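Local structure of insecticidal protein (Brevibacillus laterosporus, 7ML9) at residues W48-Q59 with Y62-P73. The protein is an insecticidal toxin active against the western corn rootworm and is thought to act by forming beta-barrel pores in membranes. Sequence-based numbering, arbitrary orientation.
Sequences WNTNFKPSDEQQ and YSPTEGIVFLTP
Phe52, in the loop that follows helix 28-48, lies against Leu71 of the antiparallel beta hairpin formed by strands 59-63 and 69-71, near one end of this elongated aerolysin/ETX-MTX2-type toxin. The CB of Leu71 sits over the middle of the Phe52 ring, 3.8 Å from its centroid and 12° off the normal, a CH-pi contact, while the in-plane edge of the ring meets the backbone carbonyl of Val69. Val69 CG1 adds an apolar touch at Phe52 CZ, and Val69 CB packs on Thr50 CG2; the hydroxyl of Thr50 bonds to Asn45. With CG of Leu71 anti to its backbone N (chi1 177°), the side chain runs alongside that of Gln59, and Phe44 of the helix also touches it, making this the tightly packed part of the contact.

Gln59 and Leu71 form a hydrogen-bonded antiparallel pair, closed by Gln59 N to Leu71 O at 2.9 Å and Leu71 N to Gln59 O at 2.8 Å. From the same residue, the amide of Gln59 reaches back across the loop and bonds twice to the backbone of Lys53: OE1 accepts from Lys53 N, and NE2 donates in plane to Lys53 O. Both ends of the amide are thus used, which fixes its rotation.

Toward both ends the contact is looser, and Gln58, Thr72, Asn49 and Glu66 are exposed, although Pro73 and Ser63 are buried. The extended Gln58 chain lies beside Thr72, Gln58 NE2 donating to Thr72 OG1 at 3.1 Å, and a water bridges Asp56 O and Pro73 O. At the opposite end, where Glu66 and Gly67 form a classic bulge facing Ser63, Glu66 OE1 meets the edge of the Trp48 ring, and Ser63 OG donates to Trp48 O at 2.7 Å, nearly in line with the carbonyl bond.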
ATOM      1  N   TRP A  48      43.491  -9.784  -9.809  1.00 23.13           N
ATOM      2  CA  TRP A  48      44.511  -9.210 -10.666  1.00 30.55           C
ATOM      3  C   TRP A  48      44.811  -7.754 -10.363  1.00 31.10           C
ATOM      4  O   TRP A  48      45.624  -7.156 -11.072  1.00 31.31           O
ATOM      5  CB  TRP A  48      44.093  -9.346 -12.144  1.00 27.90           C
ATOM      6  CG  TRP A  48      43.983 -10.773 -12.616  1.00 33.46           C
ATOM      7  CD1 TRP A  48      42.871 -11.395 -13.108  1.00 36.32           C
ATOM      8  CD2 TRP A  48      45.032 -11.754 -12.644  1.00 39.35           C
ATOM      9  NE1 TRP A  48      43.159 -12.699 -13.434  1.00 34.56           N
ATOM     10  CE2 TRP A  48      44.478 -12.944 -13.159  1.00 34.95           C
ATOM     11  CE3 TRP A  48      46.389 -11.737 -12.288  1.00 46.78           C
ATOM     12  CZ2 TRP A  48      45.232 -14.107 -13.334  1.00 48.08           C
ATOM     13  CZ3 TRP A  48      47.137 -12.902 -12.454  1.00 43.59           C
ATOM     14  CH2 TRP A  48      46.556 -14.066 -12.975  1.00 47.06           C
ATOM     15  N   ASN A  49      44.162  -7.162  -9.355  1.00 26.95           N
ATOM     16  CA  ASN A  49      44.334  -5.746  -9.010  1.00 26.35           C
ATOM     17  C   ASN A  49      43.995  -4.818 -10.173  1.00 30.73           C
ATOM     18  O   ASN A  49      44.647  -3.793 -10.379  1.00 34.74           O
ATOM     19  CB  ASN A  49      45.745  -5.477  -8.496  1.00 34.11           C
ATOM     20  CG  ASN A  49      45.996  -6.151  -7.181  1.00 31.90           C
ATOM     21  OD1 ASN A  49      46.773  -7.105  -7.086  1.00 40.81           O
ATOM     22  ND2 ASN A  49      45.298  -5.692  -6.156  1.00 35.53           N
ATOM     23  N   THR A  50      42.949  -5.163 -10.919  1.00 28.87           N
ATOM     24  CA  THR A  50      42.489  -4.374 -12.048  1.00 25.22           C
ATOM     25  C   THR A  50      41.360  -3.442 -11.606  1.00 27.77           C
ATOM     26  O   THR A  50      40.921  -3.466 -10.458  1.00 25.97           O
ATOM     27  CB  THR A  50      42.017  -5.301 -13.166  1.00 27.83           C
ATOM     28  OG1 THR A  50      41.330  -6.417 -12.586  1.00 21.81           O
ATOM     29  CG2 THR A  50      43.220  -5.809 -13.984  1.00 30.09           C
ATOM     30  N   ASN A  51      40.859  -2.635 -12.537  1.00 24.91           N
ATOM     31  CA  ASN A  51      39.741  -1.726 -12.289  1.00 32.74           C
ATOM     32  C   ASN A  51      38.611  -1.937 -13.311  1.00 25.08           C
ATOM     33  O   ASN A  51      38.017  -0.979 -13.823  1.00 27.55           O
ATOM     34  CB  ASN A  51      40.220  -0.280 -12.285  1.00 35.22           C
ATOM     35  CG  ASN A  51      40.670   0.204 -13.671  1.00 47.31           C
ATOM     36  OD1 ASN A  51      40.960  -0.597 -14.570  1.00 49.99           O
ATOM     37  ND2 ASN A  51      40.702   1.517 -13.852  1.00 56.14           N
ATOM     38  N   PHE A  52      38.311  -3.203 -13.623  1.00 21.63           N
ATOM     39  CA  PHE A  52      37.225  -3.530 -14.544  1.00 21.53           C
ATOM     40  C   PHE A  52      35.887  -3.048 -13.989  1.00 23.91           C
ATOM     41  O   PHE A  52      35.639  -3.110 -12.781  1.00 24.98           O
ATOM     42  CB  PHE A  52      37.131  -5.044 -14.772  1.00 21.89           C
ATOM     43  CG  PHE A  52      38.326  -5.652 -15.498  1.00 22.55           C
ATOM     44  CD1 PHE A  52      38.730  -5.170 -16.729  1.00 27.33           C
ATOM     45  CD2 PHE A  52      39.016  -6.720 -14.946  1.00 23.77           C
ATOM     46  CE1 PHE A  52      39.815  -5.730 -17.403  1.00 26.59           C
ATOM     47  CE2 PHE A  52      40.114  -7.289 -15.611  1.00 24.46           C
ATOM     48  CZ  PHE A  52      40.507  -6.785 -16.838  1.00 26.52           C
ATOM     49  N   LYS A  53      34.999  -2.601 -14.895  1.00 25.36           N
ATOM     50  CA  LYS A  53      33.633  -2.194 -14.586  1.00 23.96           C
ATOM     51  C   LYS A  53      32.665  -3.301 -14.974  1.00 25.21           C
ATOM     52  O   LYS A  53      32.982  -4.132 -15.831  1.00 21.56           O
ATOM     53  CB  LYS A  53      33.279  -0.914 -15.345  1.00 27.10           C
ATOM     54  CG  LYS A  53      34.287   0.207 -15.201  1.00 33.47           C
ATOM     55  CD  LYS A  53      34.293   0.782 -13.799  1.00 39.97           C
ATOM     56  CE  LYS A  53      34.983   2.142 -13.761  1.00 49.15           C
ATOM     57  NZ  LYS A  53      36.363   2.088 -14.336  1.00 48.33           N
ATOM     58  N   PRO A  54      31.473  -3.354 -14.368  1.00 24.70           N
ATOM     59  CA  PRO A  54      30.484  -4.368 -14.787  1.00 20.16           C
ATOM     60  C   PRO A  54      30.031  -4.115 -16.220  1.00 19.86           C
ATOM     61  O   PRO A  54      29.544  -3.034 -16.553  1.00 25.34           O
ATOM     62  CB  PRO A  54      29.341  -4.190 -13.772  1.00 21.50           C
ATOM     63  CG  PRO A  54      29.464  -2.751 -13.311  1.00 24.88           C
ATOM     64  CD  PRO A  54      30.956  -2.483 -13.288  1.00 21.97           C
ATOM     65  N   SER A  55      30.194  -5.123 -17.078  1.00 21.57           N
ATOM     66  CA  SER A  55      29.943  -4.900 -18.497  1.00 21.90           C
ATOM     67  C   SER A  55      29.935  -6.222 -19.249  1.00 20.34           C
ATOM     68  O   SER A  55      30.586  -7.194 -18.851  1.00 21.19           O
ATOM     69  CB  SER A  55      30.992  -3.964 -19.116  1.00 23.26           C
ATOM     70  OG  SER A  55      30.786  -3.829 -20.516  1.00 27.73           O
ATOM     71  N   ASP A  56      29.174  -6.241 -20.342  1.00 19.19           N
ATOM     72  CA  ASP A  56      29.214  -7.326 -21.312  1.00 21.71           C
ATOM     73  C   ASP A  56      30.225  -7.061 -22.425  1.00 26.07           C
ATOM     74  O   ASP A  56      30.478  -7.953 -23.244  1.00 27.28           O
ATOM     75  CB  ASP A  56      27.824  -7.536 -21.931  1.00 21.57           C
ATOM     76  CG  ASP A  56      26.830  -8.165 -20.958  1.00 23.90           C
ATOM     77  OD1 ASP A  56      27.242  -8.601 -19.858  1.00 21.51           O
ATOM     78  OD2 ASP A  56      25.632  -8.235 -21.309  1.00 24.31           O
ATOM     79  N   GLU A  57      30.807  -5.869 -22.464  1.00 25.33           N
ATOM     80  CA  GLU A  57      31.723  -5.467 -23.523  0.51 31.41           C
ATOM     81  C   GLU A  57      33.154  -5.844 -23.169  1.00 31.44           C
ATOM     82  O   GLU A  57      33.524  -5.923 -21.992  1.00 27.03           O
ATOM     83  CB  GLU A  57      31.644  -3.959 -23.763  0.51 31.99           C
ATOM     84  CG  GLU A  57      30.391  -3.490 -24.484  0.51 32.74           C
ATOM     85  CD  GLU A  57      30.440  -2.009 -24.819  0.51 38.92           C
ATOM     86  OE1 GLU A  57      30.519  -1.190 -23.877  0.51 37.88           O
ATOM     87  OE2 GLU A  57      30.402  -1.662 -26.021  0.51 41.97           O
ATOM     88  N   GLN A  58      33.964  -6.068 -24.195  1.00 31.66           N
ATOM     89  CA  GLN A  58      35.372  -6.310 -23.933  1.00 31.06           C
ATOM     90  C   GLN A  58      35.982  -5.056 -23.325  1.00 23.85           C
ATOM     91  O   GLN A  58      35.667  -3.932 -23.728  1.00 30.65           O
ATOM     92  CB  GLN A  58      36.104  -6.698 -25.215  1.00 27.03           C
ATOM     93  CG  GLN A  58      37.572  -7.009 -24.979  1.00 33.55           C
ATOM     94  CD  GLN A  58      38.311  -7.286 -26.277  1.00 39.59           C
ATOM     95  OE1 GLN A  58      38.461  -6.396 -27.113  1.00 42.67           O
ATOM     96  NE2 GLN A  58      38.762  -8.521 -26.451  1.00 35.03           N
ATOM     97  N   GLN A  59      36.824  -5.240 -22.319  1.00 25.85           N
ATOM     98  CA  GLN A  59      37.483  -4.102 -21.697  1.00 30.59           C
ATOM     99  C   GLN A  59      38.886  -4.516 -21.284  1.00 29.61           C
ATOM    100  O   GLN A  59      39.205  -5.707 -21.185  1.00 31.45           O
ATOM    101  CB  GLN A  59      36.678  -3.558 -20.497  1.00 32.23           C
ATOM    102  CG  GLN A  59      36.582  -4.490 -19.306  1.00 32.65           C
ATOM    103  CD  GLN A  59      35.571  -4.011 -18.245  1.00 28.19           C
ATOM    104  OE1 GLN A  59      35.684  -2.907 -17.705  1.00 24.89           O
ATOM    105  NE2 GLN A  59      34.599  -4.858 -17.935  1.00 21.63           N
ATOM    106  N   TYR A  62      44.870  -1.837 -16.554  1.00 45.09           N
ATOM    107  CA  TYR A  62      46.279  -1.988 -16.227  1.00 51.55           C
ATOM    108  C   TYR A  62      46.407  -2.496 -14.797  1.00 46.90           C
ATOM    109  O   TYR A  62      45.925  -1.856 -13.859  1.00 48.84           O
ATOM    110  CB  TYR A  62      47.037  -0.673 -16.400  1.00 55.08           C
ATOM    111  CG  TYR A  62      48.447  -0.764 -15.879  1.00 65.04           C
ATOM    112  CD1 TYR A  62      49.376  -1.601 -16.498  1.00 62.41           C
ATOM    113  CD2 TYR A  62      48.854  -0.038 -14.760  1.00 66.16           C
ATOM    114  CE1 TYR A  62      50.676  -1.707 -16.020  1.00 67.83           C
ATOM    115  CE2 TYR A  62      50.155  -0.135 -14.274  1.00 69.31           C
ATOM    116  CZ  TYR A  62      51.059  -0.972 -14.911  1.00 72.27           C
ATOM    117  OH  TYR A  62      52.349  -1.073 -14.437  1.00 78.84           O
ATOM    118  N   SER A  63      47.049  -3.648 -14.633  1.00 43.00           N
ATOM    119  CA  SER A  63      47.282  -4.183 -13.305  1.00 47.25           C
ATOM    120  C   SER A  63      48.697  -3.841 -12.867  1.00 57.08           C
ATOM    121  O   SER A  63      49.654  -4.192 -13.578  1.00 54.53           O
ATOM    122  CB  SER A  63      47.086  -5.687 -13.287  1.00 46.60           C
ATOM    123  OG  SER A  63      47.902  -6.286 -12.297  1.00 52.44           O
ATOM    124  N   PRO A  64      48.887  -3.172 -11.727  1.00 58.81           N
ATOM    125  CA  PRO A  64      50.255  -2.897 -11.257  1.00 60.88           C
ATOM    126  C   PRO A  64      51.069  -4.152 -11.038  1.00 59.85           C
ATOM    127  O   PRO A  64      52.303  -4.083 -11.027  1.00 69.00           O
ATOM    128  CB  PRO A  64      50.027  -2.145  -9.938  1.00 60.51           C
ATOM    129  CG  PRO A  64      48.631  -1.615 -10.029  1.00 66.00           C
ATOM    130  CD  PRO A  64      47.868  -2.638 -10.812  1.00 55.80           C
ATOM    131  N   THR A  65      50.420  -5.301 -10.878  1.00 60.53           N
ATOM    132  CA  THR A  65      51.096  -6.564 -10.630  1.00 58.93           C
ATOM    133  C   THR A  65      51.089  -7.498 -11.833  1.00 60.20           C
ATOM    134  O   THR A  65      51.612  -8.611 -11.732  1.00 59.10           O
ATOM    135  CB  THR A  65      50.449  -7.271  -9.428  1.00 64.04           C
ATOM    136  OG1 THR A  65      51.207  -8.438  -9.091  1.00 72.43           O
ATOM    137  CG2 THR A  65      49.007  -7.683  -9.742  1.00 44.26           C
ATOM    138  N   GLU A  66      50.518  -7.083 -12.966  1.00 59.48           N
ATOM    139  CA  GLU A  66      50.281  -8.025 -14.055  1.00 54.28           C
ATOM    140  C   GLU A  66      50.377  -7.394 -15.440  1.00 51.62           C
ATOM    141  O   GLU A  66      50.500  -8.108 -16.441  1.00 57.22           O
ATOM    142  CB  GLU A  66      48.902  -8.663 -13.888  1.00 58.81           C
ATOM    143  CG  GLU A  66      48.732  -9.960 -14.625  1.00 57.40           C
ATOM    144  CD  GLU A  66      49.512 -11.065 -13.974  1.00 62.70           C
ATOM    145  OE1 GLU A  66      49.608 -11.043 -12.726  1.00 63.52           O
ATOM    146  OE2 GLU A  66      50.026 -11.945 -14.698  1.00 65.58           O
ATOM    147  N   GLY A  67      50.306  -6.073 -15.518  1.00 52.57           N
ATOM    148  CA  GLY A  67      50.284  -5.408 -16.804  1.00 52.94           C
ATOM    149  C   GLY A  67      48.868  -5.230 -17.320  1.00 57.02           C
ATOM    150  O   GLY A  67      47.887  -5.323 -16.574  1.00 51.11           O
ATOM    151  N   ILE A  68      48.764  -4.963 -18.624  1.00 51.07           N
ATOM    152  CA  ILE A  68      47.457  -4.794 -19.243  1.00 50.12           C
ATOM    153  C   ILE A  68      46.748  -6.138 -19.285  1.00 49.21           C
ATOM    154  O   ILE A  68      47.307  -7.146 -19.736  1.00 52.44           O
ATOM    155  CB  ILE A  68      47.582  -4.183 -20.646  1.00 49.45           C
ATOM    156  CG1 ILE A  68      48.343  -2.853 -20.588  1.00 52.89           C
ATOM    157  CG2 ILE A  68      46.200  -3.976 -21.258  1.00 45.50           C
ATOM    158  CD1 ILE A  68      47.618  -1.740 -19.841  1.00 55.80           C
ATOM    159  N   VAL A  69      45.519  -6.162 -18.784  1.00 43.00           N
ATOM    160  CA  VAL A  69      44.723  -7.377 -18.692  1.00 39.66           C
ATOM    161  C   VAL A  69      43.415  -7.122 -19.423  1.00 35.47           C
ATOM    162  O   VAL A  69      42.901  -5.999 -19.433  1.00 34.17           O
ATOM    163  CB  VAL A  69      44.465  -7.781 -17.222  1.00 39.09           C
ATOM    164  CG1 VAL A  69      43.769  -9.117 -17.152  1.00 38.64           C
ATOM    165  CG2 VAL A  69      45.759  -7.830 -16.452  1.00 45.09           C
ATOM    166  N   PHE A  70      42.882  -8.168 -20.044  1.00 34.39           N
ATOM    167  CA  PHE A  70      41.651  -8.055 -20.807  1.00 38.66           C
ATOM    168  C   PHE A  70      40.542  -8.879 -20.167  1.00 35.86           C
ATOM    169  O   PHE A  70      40.788  -9.956 -19.609  1.00 33.10           O
ATOM    170  CB  PHE A  70      41.865  -8.489 -22.259  1.00 43.65           C
ATOM    171  CG  PHE A  70      42.378  -7.388 -23.139  1.00 42.61           C
ATOM    172  CD1 PHE A  70      41.498  -6.552 -23.810  1.00 46.14           C
ATOM    173  CD2 PHE A  70      43.740  -7.170 -23.278  1.00 47.75           C
ATOM    174  CE1 PHE A  70      41.963  -5.530 -24.616  1.00 47.11           C
ATOM    175  CE2 PHE A  70      44.212  -6.146 -24.082  1.00 43.29           C
ATOM    176  CZ  PHE A  70      43.322  -5.323 -24.750  1.00 45.78           C
ATOM    177  N   LEU A  71      39.326  -8.341 -20.225  1.00 31.14           N
ATOM    178  CA  LEU A  71      38.119  -9.047 -19.811  1.00 26.57           C
ATOM    179  C   LEU A  71      37.183  -9.047 -21.006  1.00 19.89           C
ATOM    180  O   LEU A  71      36.748  -7.983 -21.458  1.00 29.05           O
ATOM    181  CB  LEU A  71      37.470  -8.390 -18.585  1.00 28.92           C
ATOM    182  CG  LEU A  71      36.146  -8.984 -18.064  1.00 26.52           C
ATOM    183  CD1 LEU A  71      36.236 -10.486 -17.917  1.00 21.38           C
ATOM    184  CD2 LEU A  71      35.716  -8.312 -16.724  1.00 23.08           C
ATOM    185  N   THR A  72      36.918 -10.233 -21.541  1.00 23.50           N
ATOM    186  CA  THR A  72      36.070 -10.418 -22.722  1.00 29.34           C
ATOM    187  C   THR A  72      35.017 -11.449 -22.351  1.00 27.57           C
ATOM    188  O   THR A  72      35.253 -12.658 -22.471  1.00 26.38           O
ATOM    189  CB  THR A  72      36.877 -10.892 -23.935  1.00 31.51           C
ATOM    190  OG1 THR A  72      38.140 -10.215 -23.973  1.00 35.96           O
ATOM    191  CG2 THR A  72      36.106 -10.632 -25.236  1.00 25.87           C
ATOM    192  N   PRO A  73      33.854 -11.014 -21.870  1.00 24.37           N
ATOM    193  CA  PRO A  73      32.769 -11.966 -21.579  1.00 26.82           C
ATOM    194  C   PRO A  73      32.308 -12.667 -22.847  1.00 17.45           C
ATOM    195  O   PRO A  73      32.030 -12.015 -23.868  1.00 23.40           O
ATOM    196  CB  PRO A  73      31.662 -11.081 -20.978  1.00 19.02           C
ATOM    197  CG  PRO A  73      32.395  -9.816 -20.494  1.00 23.46           C
ATOM    198  CD  PRO A  73      33.509  -9.628 -21.504  1.00 23.74           C
TER
HETATM  199  O   HOH W   1      32.492  -9.437 -24.591  1.00 32.65           O